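Local coordinates for protein 5'-Methylthioadenosine Nucleosidase (Arabidopsis thaliana, PDB 2H8G) that is a nucleosidase of the phosphorylase superfamily, an alpha/beta protein that binds adenine and is found as a pair of subunits, at residues N44-S49 / T251-I256; R73-C78 / Q104-D109; L97-S102 / A204-V209; P162-E167 / I256-G261. All coordinates share one frame; numbering follows the deposited sequence.

Contact 1 (N44-S49 / T251-I256); sequences NKFGLS and TATKVI
F46 pushes the far end of its ring against T253 and I256 on helix 233-259, and these three side chains make up the dense part of the contact. T253 comes in at the ring edge: its OG1 lies near the ring plane, 3.2 Å from F46 CE1, while its methyl CG2 stands 3.6 Å from F46 CZ. I256, one helical turn further on, approaches the ring end obliquely, with I256 CG2 3.7 Å from F46 CE2. With CG anti to its carbonyl carbon (chi1 -67°), F46 sends the ring away from the chain reversal behind it and on to the long helix. That reversal is a Schellman motif closing helix 36-45, with G47 as its C-prime residue; the bond from G47 N to N44 O is weak at 3.2 Å. I74 of strand 72-78 packs on both F46 and I256, and H69 meets the F46 ring edge-to-face. The outer side is looser. K45 is exposed and crosses T253 at about a right angle, touching with aliphatic carbon, K45 CG lying 3.5 Å from T253 OG1. Further along the lysine, CE comes no nearer to T253 than 4.0 Å, at CG2. The T253 hydroxyl is hydrogen-bonded to E249 OE2, a turn earlier in its own helix. No hydrogen bond joins the two segments, so the contact rests on apolar packing and on an aromatic edge set beside a hydroxyl oxygen whose stronger partner belongs to its own helix, which implies that polar pairing adds little directly across the join.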
# COMPACT_ATOMS: atom_id res chain seq x y z
N ASN A 44 -8.08 25.30 -7.61
CA ASN A 44 -8.38 26.72 -7.79
C ASN A 44 -8.45 27.08 -9.27
O ASN A 44 -9.28 27.89 -9.68
CB ASN A 44 -7.33 27.57 -7.09
CG ASN A 44 -7.37 27.43 -5.58
OD1 ASN A 44 -6.43 27.81 -4.87
ND2 ASN A 44 -8.48 26.90 -5.06
N LYS A 45 -7.57 26.48 -10.07
CA LYS A 45 -7.53 26.75 -11.50
C LYS A 45 -8.85 26.43 -12.19
O LYS A 45 -9.31 27.17 -13.06
CB LYS A 45 -6.40 25.96 -12.16
CG LYS A 45 -6.31 26.12 -13.67
CD LYS A 45 -6.01 27.56 -14.06
CE LYS A 45 -5.94 27.70 -15.57
NZ LYS A 45 -5.58 29.09 -15.98
N PHE A 46 -9.47 25.31 -11.81
CA PHE A 46 -10.74 24.91 -12.41
C PHE A 46 -11.92 25.15 -11.48
O PHE A 46 -13.03 24.68 -11.74
CB PHE A 46 -10.69 23.44 -12.83
CG PHE A 46 -9.73 23.16 -13.96
CD1 PHE A 46 -8.35 23.24 -13.76
CD2 PHE A 46 -10.21 22.85 -15.23
CE1 PHE A 46 -7.47 23.01 -14.81
CE2 PHE A 46 -9.33 22.62 -16.28
CZ PHE A 46 -7.96 22.70 -16.08
N GLY A 47 -11.67 25.87 -10.39
CA GLY A 47 -12.72 26.17 -9.44
C GLY A 47 -13.48 24.96 -8.93
O GLY A 47 -14.71 24.98 -8.83
N LEU A 48 -12.75 23.90 -8.60
CA LEU A 48 -13.37 22.69 -8.09
C LEU A 48 -13.82 22.91 -6.65
O LEU A 48 -13.15 23.62 -5.89
CB LEU A 48 -12.38 21.52 -8.15
CG LEU A 48 -11.75 21.21 -9.51
CD1 LEU A 48 -10.77 20.07 -9.36
CD2 LEU A 48 -12.83 20.85 -10.52
N SER A 49 -14.94 22.31 -6.27
CA SER A 49 -15.46 22.46 -4.92
C SER A 49 -15.19 21.21 -4.08
O SER A 49 -15.31 20.09 -4.57
CB SER A 49 -16.97 22.72 -4.96
OG SER A 49 -17.26 23.91 -5.67
N THR A 251 0.78 22.31 -16.66
CA THR A 251 0.78 21.15 -17.53
C THR A 251 -0.51 20.36 -17.36
O THR A 251 -1.11 19.93 -18.34
CB THR A 251 1.99 20.25 -17.24
OG1 THR A 251 3.20 21.00 -17.45
CG2 THR A 251 2.00 19.03 -18.16
N ALA A 252 -0.95 20.19 -16.12
CA ALA A 252 -2.18 19.45 -15.86
C ALA A 252 -3.35 20.10 -16.58
O ALA A 252 -4.23 19.42 -17.10
CB ALA A 252 -2.45 19.39 -14.36
N THR A 253 -3.35 21.43 -16.61
CA THR A 253 -4.42 22.16 -17.28
C THR A 253 -4.39 21.90 -18.78
O THR A 253 -5.43 21.69 -19.40
CB THR A 253 -4.30 23.67 -17.03
OG1 THR A 253 -4.47 23.92 -15.63
CG2 THR A 253 -5.36 24.43 -17.81
N LYS A 254 -3.19 21.89 -19.37
CA LYS A 254 -3.06 21.63 -20.79
C LYS A 254 -3.49 20.20 -21.11
O LYS A 254 -4.06 19.93 -22.16
CB LYS A 254 -1.62 21.85 -21.25
CG LYS A 254 -1.19 23.31 -21.22
CD LYS A 254 0.25 23.45 -21.69
CE LYS A 254 0.69 24.91 -21.66
NZ LYS A 254 -0.13 25.73 -22.60
N VAL A 255 -3.22 19.29 -20.18
CA VAL A 255 -3.59 17.90 -20.39
C VAL A 255 -5.11 17.76 -20.37
O VAL A 255 -5.69 17.07 -21.21
CB VAL A 255 -2.95 16.99 -19.31
CG1 VAL A 255 -3.56 15.60 -19.36
CG2 VAL A 255 -1.44 16.91 -19.53
N ILE A 256 -5.76 18.43 -19.41
CA ILE A 256 -7.21 18.37 -19.31
C ILE A 256 -7.87 18.92 -20.58
O ILE A 256 -8.79 18.30 -21.12
CB ILE A 256 -7.72 19.16 -18.09
CG1 ILE A 256 -7.45 18.36 -16.81
CG2 ILE A 256 -9.20 19.46 -18.22
CD1 ILE A 256 -8.09 16.98 -16.83

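Contact 2 (R73-C78 / Q104-D109)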
# COMPACT_ATOMS: atom_id res chain seq x y z
N ARG A 73 -16.01 15.66 -16.58
CA ARG A 73 -16.26 15.70 -15.15
C ARG A 73 -14.87 15.53 -14.55
O ARG A 73 -14.16 14.59 -14.91
CB ARG A 73 -17.16 14.54 -14.71
CG ARG A 73 -18.60 14.66 -15.16
CD ARG A 73 -19.41 13.45 -14.72
NE ARG A 73 -20.85 13.65 -14.93
CZ ARG A 73 -21.58 14.55 -14.28
NH1 ARG A 73 -21.02 15.35 -13.39
NH2 ARG A 73 -22.88 14.66 -14.53
N ILE A 74 -14.48 16.44 -13.67
CA ILE A 74 -13.16 16.36 -13.06
C ILE A 74 -13.23 16.09 -11.57
O ILE A 74 -13.88 16.82 -10.83
CB ILE A 74 -12.36 17.66 -13.27
CG1 ILE A 74 -12.27 17.97 -14.77
CG2 ILE A 74 -10.97 17.52 -12.67
CD1 ILE A 74 -11.55 19.27 -15.07
N ASN A 75 -12.56 15.02 -11.15
CA ASN A 75 -12.52 14.66 -9.74
C ASN A 75 -11.06 14.66 -9.32
O ASN A 75 -10.19 14.20 -10.05
CB ASN A 75 -13.13 13.27 -9.53
CG ASN A 75 -14.62 13.24 -9.77
OD1 ASN A 75 -15.12 12.43 -10.56
ND2 ASN A 75 -15.35 14.12 -9.09
N VAL A 76 -10.78 15.23 -8.15
CA VAL A 76 -9.42 15.26 -7.62
C VAL A 76 -9.49 14.66 -6.23
O VAL A 76 -10.24 15.13 -5.38
CB VAL A 76 -8.87 16.70 -7.52
CG1 VAL A 76 -7.48 16.68 -6.91
CG2 VAL A 76 -8.83 17.33 -8.90
N VAL A 77 -8.72 13.60 -5.99
CA VAL A 77 -8.73 12.95 -4.69
C VAL A 77 -7.36 12.97 -4.02
O VAL A 77 -6.34 12.74 -4.67
CB VAL A 77 -9.22 11.50 -4.81
CG1 VAL A 77 -10.62 11.48 -5.41
CG2 VAL A 77 -8.27 10.68 -5.67
N CYS A 78 -7.36 13.27 -2.73
CA CYS A 78 -6.15 13.35 -1.93
C CYS A 78 -6.34 12.54 -0.66
O CYS A 78 -7.44 12.52 -0.10
CB CYS A 78 -5.85 14.80 -1.54
SG CYS A 78 -5.76 15.95 -2.93
N GLN A 104 -13.79 2.58 -7.73
CA GLN A 104 -15.06 1.91 -7.47
C GLN A 104 -16.24 2.85 -7.29
O GLN A 104 -17.37 2.52 -7.67
CB GLN A 104 -14.92 0.98 -6.26
CG GLN A 104 -14.08 -0.25 -6.56
CD GLN A 104 -14.24 -1.35 -5.53
OE1 GLN A 104 -14.02 -2.53 -5.84
NE2 GLN A 104 -14.60 -0.98 -4.31
N ALA A 105 -16.00 4.02 -6.72
CA ALA A 105 -17.07 4.97 -6.49
C ALA A 105 -17.30 5.94 -7.65
O ALA A 105 -18.45 6.22 -8.00
CB ALA A 105 -16.81 5.76 -5.22
N LEU A 106 -16.22 6.44 -8.24
CA LEU A 106 -16.32 7.41 -9.32
C LEU A 106 -16.29 6.86 -10.75
O LEU A 106 -16.67 7.56 -11.69
CB LEU A 106 -15.20 8.46 -9.15
CG LEU A 106 -15.10 9.05 -7.74
CD1 LEU A 106 -14.00 10.10 -7.70
CD2 LEU A 106 -16.44 9.66 -7.33
N LYS A 107 -15.86 5.61 -10.90
CA LYS A 107 -15.80 4.95 -12.21
C LYS A 107 -15.26 5.86 -13.31
O LYS A 107 -15.93 6.11 -14.32
CB LYS A 107 -17.20 4.44 -12.57
CG LYS A 107 -17.84 3.65 -11.44
CD LYS A 107 -19.24 3.18 -11.78
CE LYS A 107 -19.96 2.68 -10.54
NZ LYS A 107 -20.20 3.78 -9.56
N PRO A 108 -14.03 6.37 -13.15
CA PRO A 108 -13.41 7.25 -14.13
C PRO A 108 -13.01 6.52 -15.41
O PRO A 108 -12.88 5.29 -15.42
CB PRO A 108 -12.19 7.78 -13.37
CG PRO A 108 -11.79 6.60 -12.56
CD PRO A 108 -13.12 6.10 -12.02
N ASP A 109 -12.83 7.27 -16.49
CA ASP A 109 -12.43 6.69 -17.76
C ASP A 109 -10.91 6.57 -17.76
O ASP A 109 -10.34 5.69 -18.40
CB ASP A 109 -12.86 7.57 -18.93
CG ASP A 109 -14.36 7.73 -19.02
OD1 ASP A 109 -15.06 6.70 -19.10
OD2 ASP A 109 -14.84 8.88 -19.01
O HOH W 1 -14.58 9.75 -12.48
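The carbonyl O of L106 accepts a hydrogen bond from a water 3.1 Å away, and the same water makes a weaker one, at 3.3 Å, to OD1 of N75. This bridge is the polar part of a contact that otherwise depends on one methyl group. L106 and N75 reach for each other from opposite directions, and L106 CD1 ends against the side chain of N75, 3.8 Å from its CB and equally far from its CG. N75 holds CG anti to its carbonyl carbon (chi1 -69°), which points the side chain at the helix end, and the turn of the amide about chi2 (126°) brings OD1 to the water while CB and CG receive the leucine methyl. V77, two residues along the strand and facing the same way, touches more lightly, its CG1 4.3 Å from L106 CD1. Just past L106 the helix ends: K107 takes a positive phi of 43° and turns the chain toward the next strand. D109 OD2 accepts hydrogen bonds from both S27 N and S28 N, tying the turn to the start of strand 28-32. Strand 72-78, helix 92-106 and strand 110-119 form a beta-alpha-beta crossover, with strand 28-32 lying between its two parallel strands. L106 therefore sits where the end of the helix comes down on the sheet, with V30 of strand 28-32 and L64 of strand 63-69 also packing against it.

Contact 3 (L97-S102 / A204-V209)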
# COMPACT_ATOMS: atom_id res chain seq x y z
N LEU A 97 -5.03 2.98 -1.61
CA LEU A 97 -6.39 2.97 -1.06
C LEU A 97 -7.31 3.99 -1.72
O LEU A 97 -8.43 3.65 -2.10
CB LEU A 97 -6.36 3.21 0.45
CG LEU A 97 -5.68 2.13 1.30
CD1 LEU A 97 -5.47 2.65 2.71
CD2 LEU A 97 -6.53 0.88 1.29
N ILE A 98 -6.85 5.23 -1.88
CA ILE A 98 -7.71 6.23 -2.50
C ILE A 98 -7.91 5.95 -3.99
O ILE A 98 -8.95 6.29 -4.55
CB ILE A 98 -7.19 7.67 -2.29
CG1 ILE A 98 -5.86 7.89 -3.01
CG2 ILE A 98 -7.03 7.93 -0.80
CD1 ILE A 98 -5.33 9.31 -2.89
N THR A 99 -6.92 5.33 -4.63
CA THR A 99 -7.06 5.00 -6.04
C THR A 99 -8.14 3.92 -6.17
O THR A 99 -9.02 4.00 -7.02
CB THR A 99 -5.74 4.47 -6.63
OG1 THR A 99 -4.73 5.48 -6.53
CG2 THR A 99 -5.92 4.10 -8.10
N PHE A 100 -8.06 2.91 -5.30
CA PHE A 100 -9.02 1.82 -5.30
C PHE A 100 -10.44 2.33 -5.03
O PHE A 100 -11.36 2.04 -5.78
CB PHE A 100 -8.64 0.78 -4.24
CG PHE A 100 -9.63 -0.35 -4.12
CD1 PHE A 100 -9.67 -1.36 -5.08
CD2 PHE A 100 -10.52 -0.39 -3.06
CE1 PHE A 100 -10.60 -2.40 -4.98
CE2 PHE A 100 -11.45 -1.42 -2.95
CZ PHE A 100 -11.49 -2.42 -3.91
N ALA A 101 -10.60 3.08 -3.95
CA ALA A 101 -11.91 3.60 -3.58
C ALA A 101 -12.48 4.56 -4.62
O ALA A 101 -13.68 4.53 -4.92
CB ALA A 101 -11.84 4.28 -2.21
N SER A 102 -11.62 5.42 -5.18
CA SER A 102 -12.04 6.38 -6.19
C SER A 102 -12.52 5.69 -7.46
O SER A 102 -13.50 6.13 -8.08
CB SER A 102 -10.88 7.33 -6.52
OG SER A 102 -10.51 8.07 -5.38
N ALA A 204 4.04 3.71 -8.58
CA ALA A 204 3.90 2.28 -8.85
C ALA A 204 2.70 1.64 -8.16
O ALA A 204 2.17 0.64 -8.65
CB ALA A 204 5.18 1.55 -8.48
N ALA A 205 2.29 2.20 -7.03
CA ALA A 205 1.15 1.66 -6.28
C ALA A 205 -0.14 2.08 -6.98
O ALA A 205 -1.09 1.30 -7.06
CB ALA A 205 1.17 2.17 -4.85
N VAL A 206 -0.17 3.31 -7.48
CA VAL A 206 -1.35 3.78 -8.19
C VAL A 206 -1.50 2.92 -9.45
O VAL A 206 -2.61 2.52 -9.80
CB VAL A 206 -1.22 5.27 -8.60
CG1 VAL A 206 -2.44 5.71 -9.41
CG2 VAL A 206 -1.09 6.14 -7.35
N ALA A 207 -0.39 2.64 -10.12
CA ALA A 207 -0.42 1.82 -11.33
C ALA A 207 -0.86 0.40 -11.01
O ALA A 207 -1.58 -0.22 -11.79
CB ALA A 207 0.96 1.80 -11.99
N TYR A 208 -0.44 -0.12 -9.86
CA TYR A 208 -0.83 -1.47 -9.45
C TYR A 208 -2.36 -1.57 -9.35
O TYR A 208 -2.97 -2.48 -9.91
CB TYR A 208 -0.21 -1.82 -8.10
CG TYR A 208 -0.62 -3.18 -7.60
CD1 TYR A 208 -0.14 -4.34 -8.20
CD2 TYR A 208 -1.53 -3.31 -6.55
CE1 TYR A 208 -0.56 -5.60 -7.78
CE2 TYR A 208 -1.96 -4.57 -6.12
CZ TYR A 208 -1.47 -5.70 -6.74
OH TYR A 208 -1.87 -6.95 -6.33
N VAL A 209 -2.97 -0.62 -8.65
CA VAL A 209 -4.42 -0.62 -8.48
C VAL A 209 -5.15 -0.38 -9.79
O VAL A 209 -6.15 -1.04 -10.08
CB VAL A 209 -4.86 0.45 -7.46
CG1 VAL A 209 -6.38 0.49 -7.35
CG2 VAL A 209 -4.24 0.14 -6.11
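T99 turns its hydroxyl OG1 anti to the carbonyl carbon and its methyl CG2 anti to the backbone N (chi1 -61°), which directs OG1 at V206 and CG2 at V209 on the facing helix. Both valines carry CG1 anti to the backbone N (chi1 177°), the branch with which each makes its closest approach. T99 OG1 lies 3.7 Å from V206 CG1 and 3.8 Å from V206 CG2, the two side chains crossing at about a right angle. With V209 the threonine instead slides past in the opposite direction, T99 CG2 and V209 CG1 being 3.7 Å apart. V209 CG1 also presses close to the backbone, 3.6 Å from F100 N and 3.9 Å from F100 CB; it lies near the plane of the F100 ring, at its edge. All four residues are buried, and the hydroxyl of T99, though set among methyl groups, is satisfied by a hydrogen bond to A95 O in its own helix. The axes of segments 97-102 and 204-209 pass 8.9 Å apart and cross at -28°, so the two run nearly side by side. F100 and V209 also face the second subunit, where W62 meets the F100 ring and L97 packs on V209. The arrangement is a pair of roughly parallel helices flanking the sheet of an alpha/beta subunit, packed together beside the dimer interface, with the V206 side chain about 13 Å from the bound adenine.

Contact 4 (P162-E167 / I256-G261); sequences PNLLKE and INFING
L164 and F258 bring their CA atoms to 7.0 Å where the short helix 162-168 passes the last turn of the long C-terminal helix 233-259, two peripheral helices of this alpha/beta fold. Their link is a CH-pi contact: L164 CA stands over one face of the F258 ring, 3.9 Å from its centroid and 28° off the ring normal. The ring is therefore laid on the backbone of the first turn of helix 162-168 as much as on its side chains. F258 can reach so far because CG is anti to the backbone N (chi1 180°), which extends the phenyl group toward helix 162-168. At the far end of the ring, CZ comes to 3.5 Å from L164 N, with N163 CB 3.7 Å away from the same CZ. L164 adds its CB, 3.7 Å from F258 CE2, on the buried side, where its side chain also meets L132 of strand 130-138. E167 crosses obliquely on the more exposed flank, and its bent chain offers methylene carbons to the ring. The chain beyond the long helix returns to this place: R262 makes a cation-pi contact with F258, N163 ND2 is hydrogen-bonded to D266 O, and the backbone of L164 is hydrogen-bonded to that of L267. F258 thus touches both helix 162-168 and the C-terminal tail. The carboxylate of E167 is turned 78° against the ring plane, and the nearer approach is made by its CB, 3.8 Å from F258 CE1.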
# COMPACT_ATOMS: atom_id res chain seq x y z
N PRO A 162 0.41 8.96 -27.24
CA PRO A 162 1.29 9.51 -28.28
C PRO A 162 0.92 10.91 -28.77
O PRO A 162 1.80 11.76 -28.94
CB PRO A 162 1.21 8.46 -29.38
CG PRO A 162 -0.18 7.94 -29.24
CD PRO A 162 -0.30 7.76 -27.74
N ASN A 163 -0.37 11.15 -28.99
CA ASN A 163 -0.80 12.46 -29.47
C ASN A 163 -0.61 13.55 -28.42
O ASN A 163 -0.26 14.68 -28.74
CB ASN A 163 -2.26 12.42 -29.93
CG ASN A 163 -2.47 11.55 -31.14
OD1 ASN A 163 -1.68 11.59 -32.09
ND2 ASN A 163 -3.54 10.76 -31.14
N LEU A 164 -0.85 13.20 -27.16
CA LEU A 164 -0.69 14.15 -26.07
C LEU A 164 0.77 14.59 -26.01
O LEU A 164 1.07 15.77 -25.89
CB LEU A 164 -1.10 13.51 -24.74
CG LEU A 164 -0.98 14.33 -23.45
CD1 LEU A 164 -1.77 13.63 -22.35
CD2 LEU A 164 0.47 14.47 -23.03
N LEU A 165 1.66 13.61 -26.11
CA LEU A 165 3.09 13.88 -26.06
C LEU A 165 3.57 14.72 -27.25
O LEU A 165 4.43 15.57 -27.11
CB LEU A 165 3.86 12.55 -26.01
CG LEU A 165 5.34 12.58 -25.65
CD1 LEU A 165 5.52 13.15 -24.25
CD2 LEU A 165 5.91 11.17 -25.72
N LYS A 166 2.98 14.47 -28.42
CA LYS A 166 3.34 15.20 -29.63
C LYS A 166 2.81 16.63 -29.63
O LYS A 166 3.26 17.48 -30.41
CB LYS A 166 2.81 14.44 -30.86
CG LYS A 166 3.08 15.13 -32.18
CD LYS A 166 4.57 15.39 -32.36
CE LYS A 166 4.80 16.37 -33.49
NZ LYS A 166 4.11 17.65 -33.22
N GLU A 167 1.85 16.90 -28.76
CA GLU A 167 1.24 18.22 -28.65
C GLU A 167 1.88 19.05 -27.54
O GLU A 167 2.22 20.22 -27.74
CB GLU A 167 -0.26 18.07 -28.36
CG GLU A 167 -0.97 19.37 -27.99
CD GLU A 167 -1.48 20.12 -29.20
OE1 GLU A 167 -0.66 20.57 -30.02
OE2 GLU A 167 -2.72 20.25 -29.32
N ILE A 256 -5.76 18.43 -19.41
CA ILE A 256 -7.21 18.37 -19.31
C ILE A 256 -7.87 18.92 -20.58
O ILE A 256 -8.79 18.30 -21.12
CB ILE A 256 -7.72 19.16 -18.09
CG1 ILE A 256 -7.45 18.36 -16.81
CG2 ILE A 256 -9.20 19.46 -18.22
CD1 ILE A 256 -8.09 16.98 -16.83
N ASN A 257 -7.39 20.06 -21.06
CA ASN A 257 -7.95 20.65 -22.26
C ASN A 257 -7.69 19.80 -23.50
O ASN A 257 -8.46 19.86 -24.47
CB ASN A 257 -7.43 22.07 -22.46
CG ASN A 257 -8.14 23.07 -21.57
OD1 ASN A 257 -9.37 23.20 -21.62
ND2 ASN A 257 -7.38 23.79 -20.76
N PHE A 258 -6.62 19.01 -23.48
CA PHE A 258 -6.30 18.14 -24.60
C PHE A 258 -7.24 16.95 -24.62
O PHE A 258 -7.77 16.56 -25.66
CB PHE A 258 -4.86 17.64 -24.50
CG PHE A 258 -4.46 16.73 -25.62
CD1 PHE A 258 -4.06 17.25 -26.85
CD2 PHE A 258 -4.51 15.35 -25.47
CE1 PHE A 258 -3.70 16.41 -27.90
CE2 PHE A 258 -4.16 14.50 -26.51
CZ PHE A 258 -3.75 15.03 -27.73
N ILE A 259 -7.44 16.35 -23.44
CA ILE A 259 -8.31 15.19 -23.29
C ILE A 259 -9.77 15.47 -23.64
O ILE A 259 -10.45 14.63 -24.22
CB ILE A 259 -8.25 14.64 -21.85
CG1 ILE A 259 -6.86 14.05 -21.58
CG2 ILE A 259 -9.34 13.60 -21.62
CD1 ILE A 259 -6.66 13.61 -20.15
N ASN A 260 -10.24 16.66 -23.29
CA ASN A 260 -11.62 17.04 -23.54
C ASN A 260 -12.03 16.81 -25.00
O ASN A 260 -11.32 17.20 -25.92
CB ASN A 260 -11.84 18.50 -23.15
CG ASN A 260 -13.27 18.96 -23.39
OD1 ASN A 260 -13.60 19.52 -24.44
ND2 ASN A 260 -14.14 18.72 -22.41
N GLY A 261 -13.17 16.16 -25.19
CA GLY A 261 -13.66 15.89 -26.53
C GLY A 261 -13.05 14.69 -27.21
O GLY A 261 -13.54 14.25 -28.25

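Contact 3 is the fully buried one of the four and the most involved with the second subunit; contacts 1, 2 and 4 are partly buried and lie further from the chain's centre. Contacts 1 and 4 both use helix 233-259, and their segments share I256, which touches across only contact 1; one holds the helix to the end of helix 36-45, the other to helix 162-168. Contacts 2 and 3 draw likewise on helix 92-106, meeting where V77 packs near S102. I74 joins contact 2 to contact 1. Chemistry follows place: methyl groups and a hydroxyl bonded within its own helix inside, a ring against a threonine hydroxyl in contact 1, a ring against backbone CH and glutamate methylenes in contact 4, and a water bridge in contact 2.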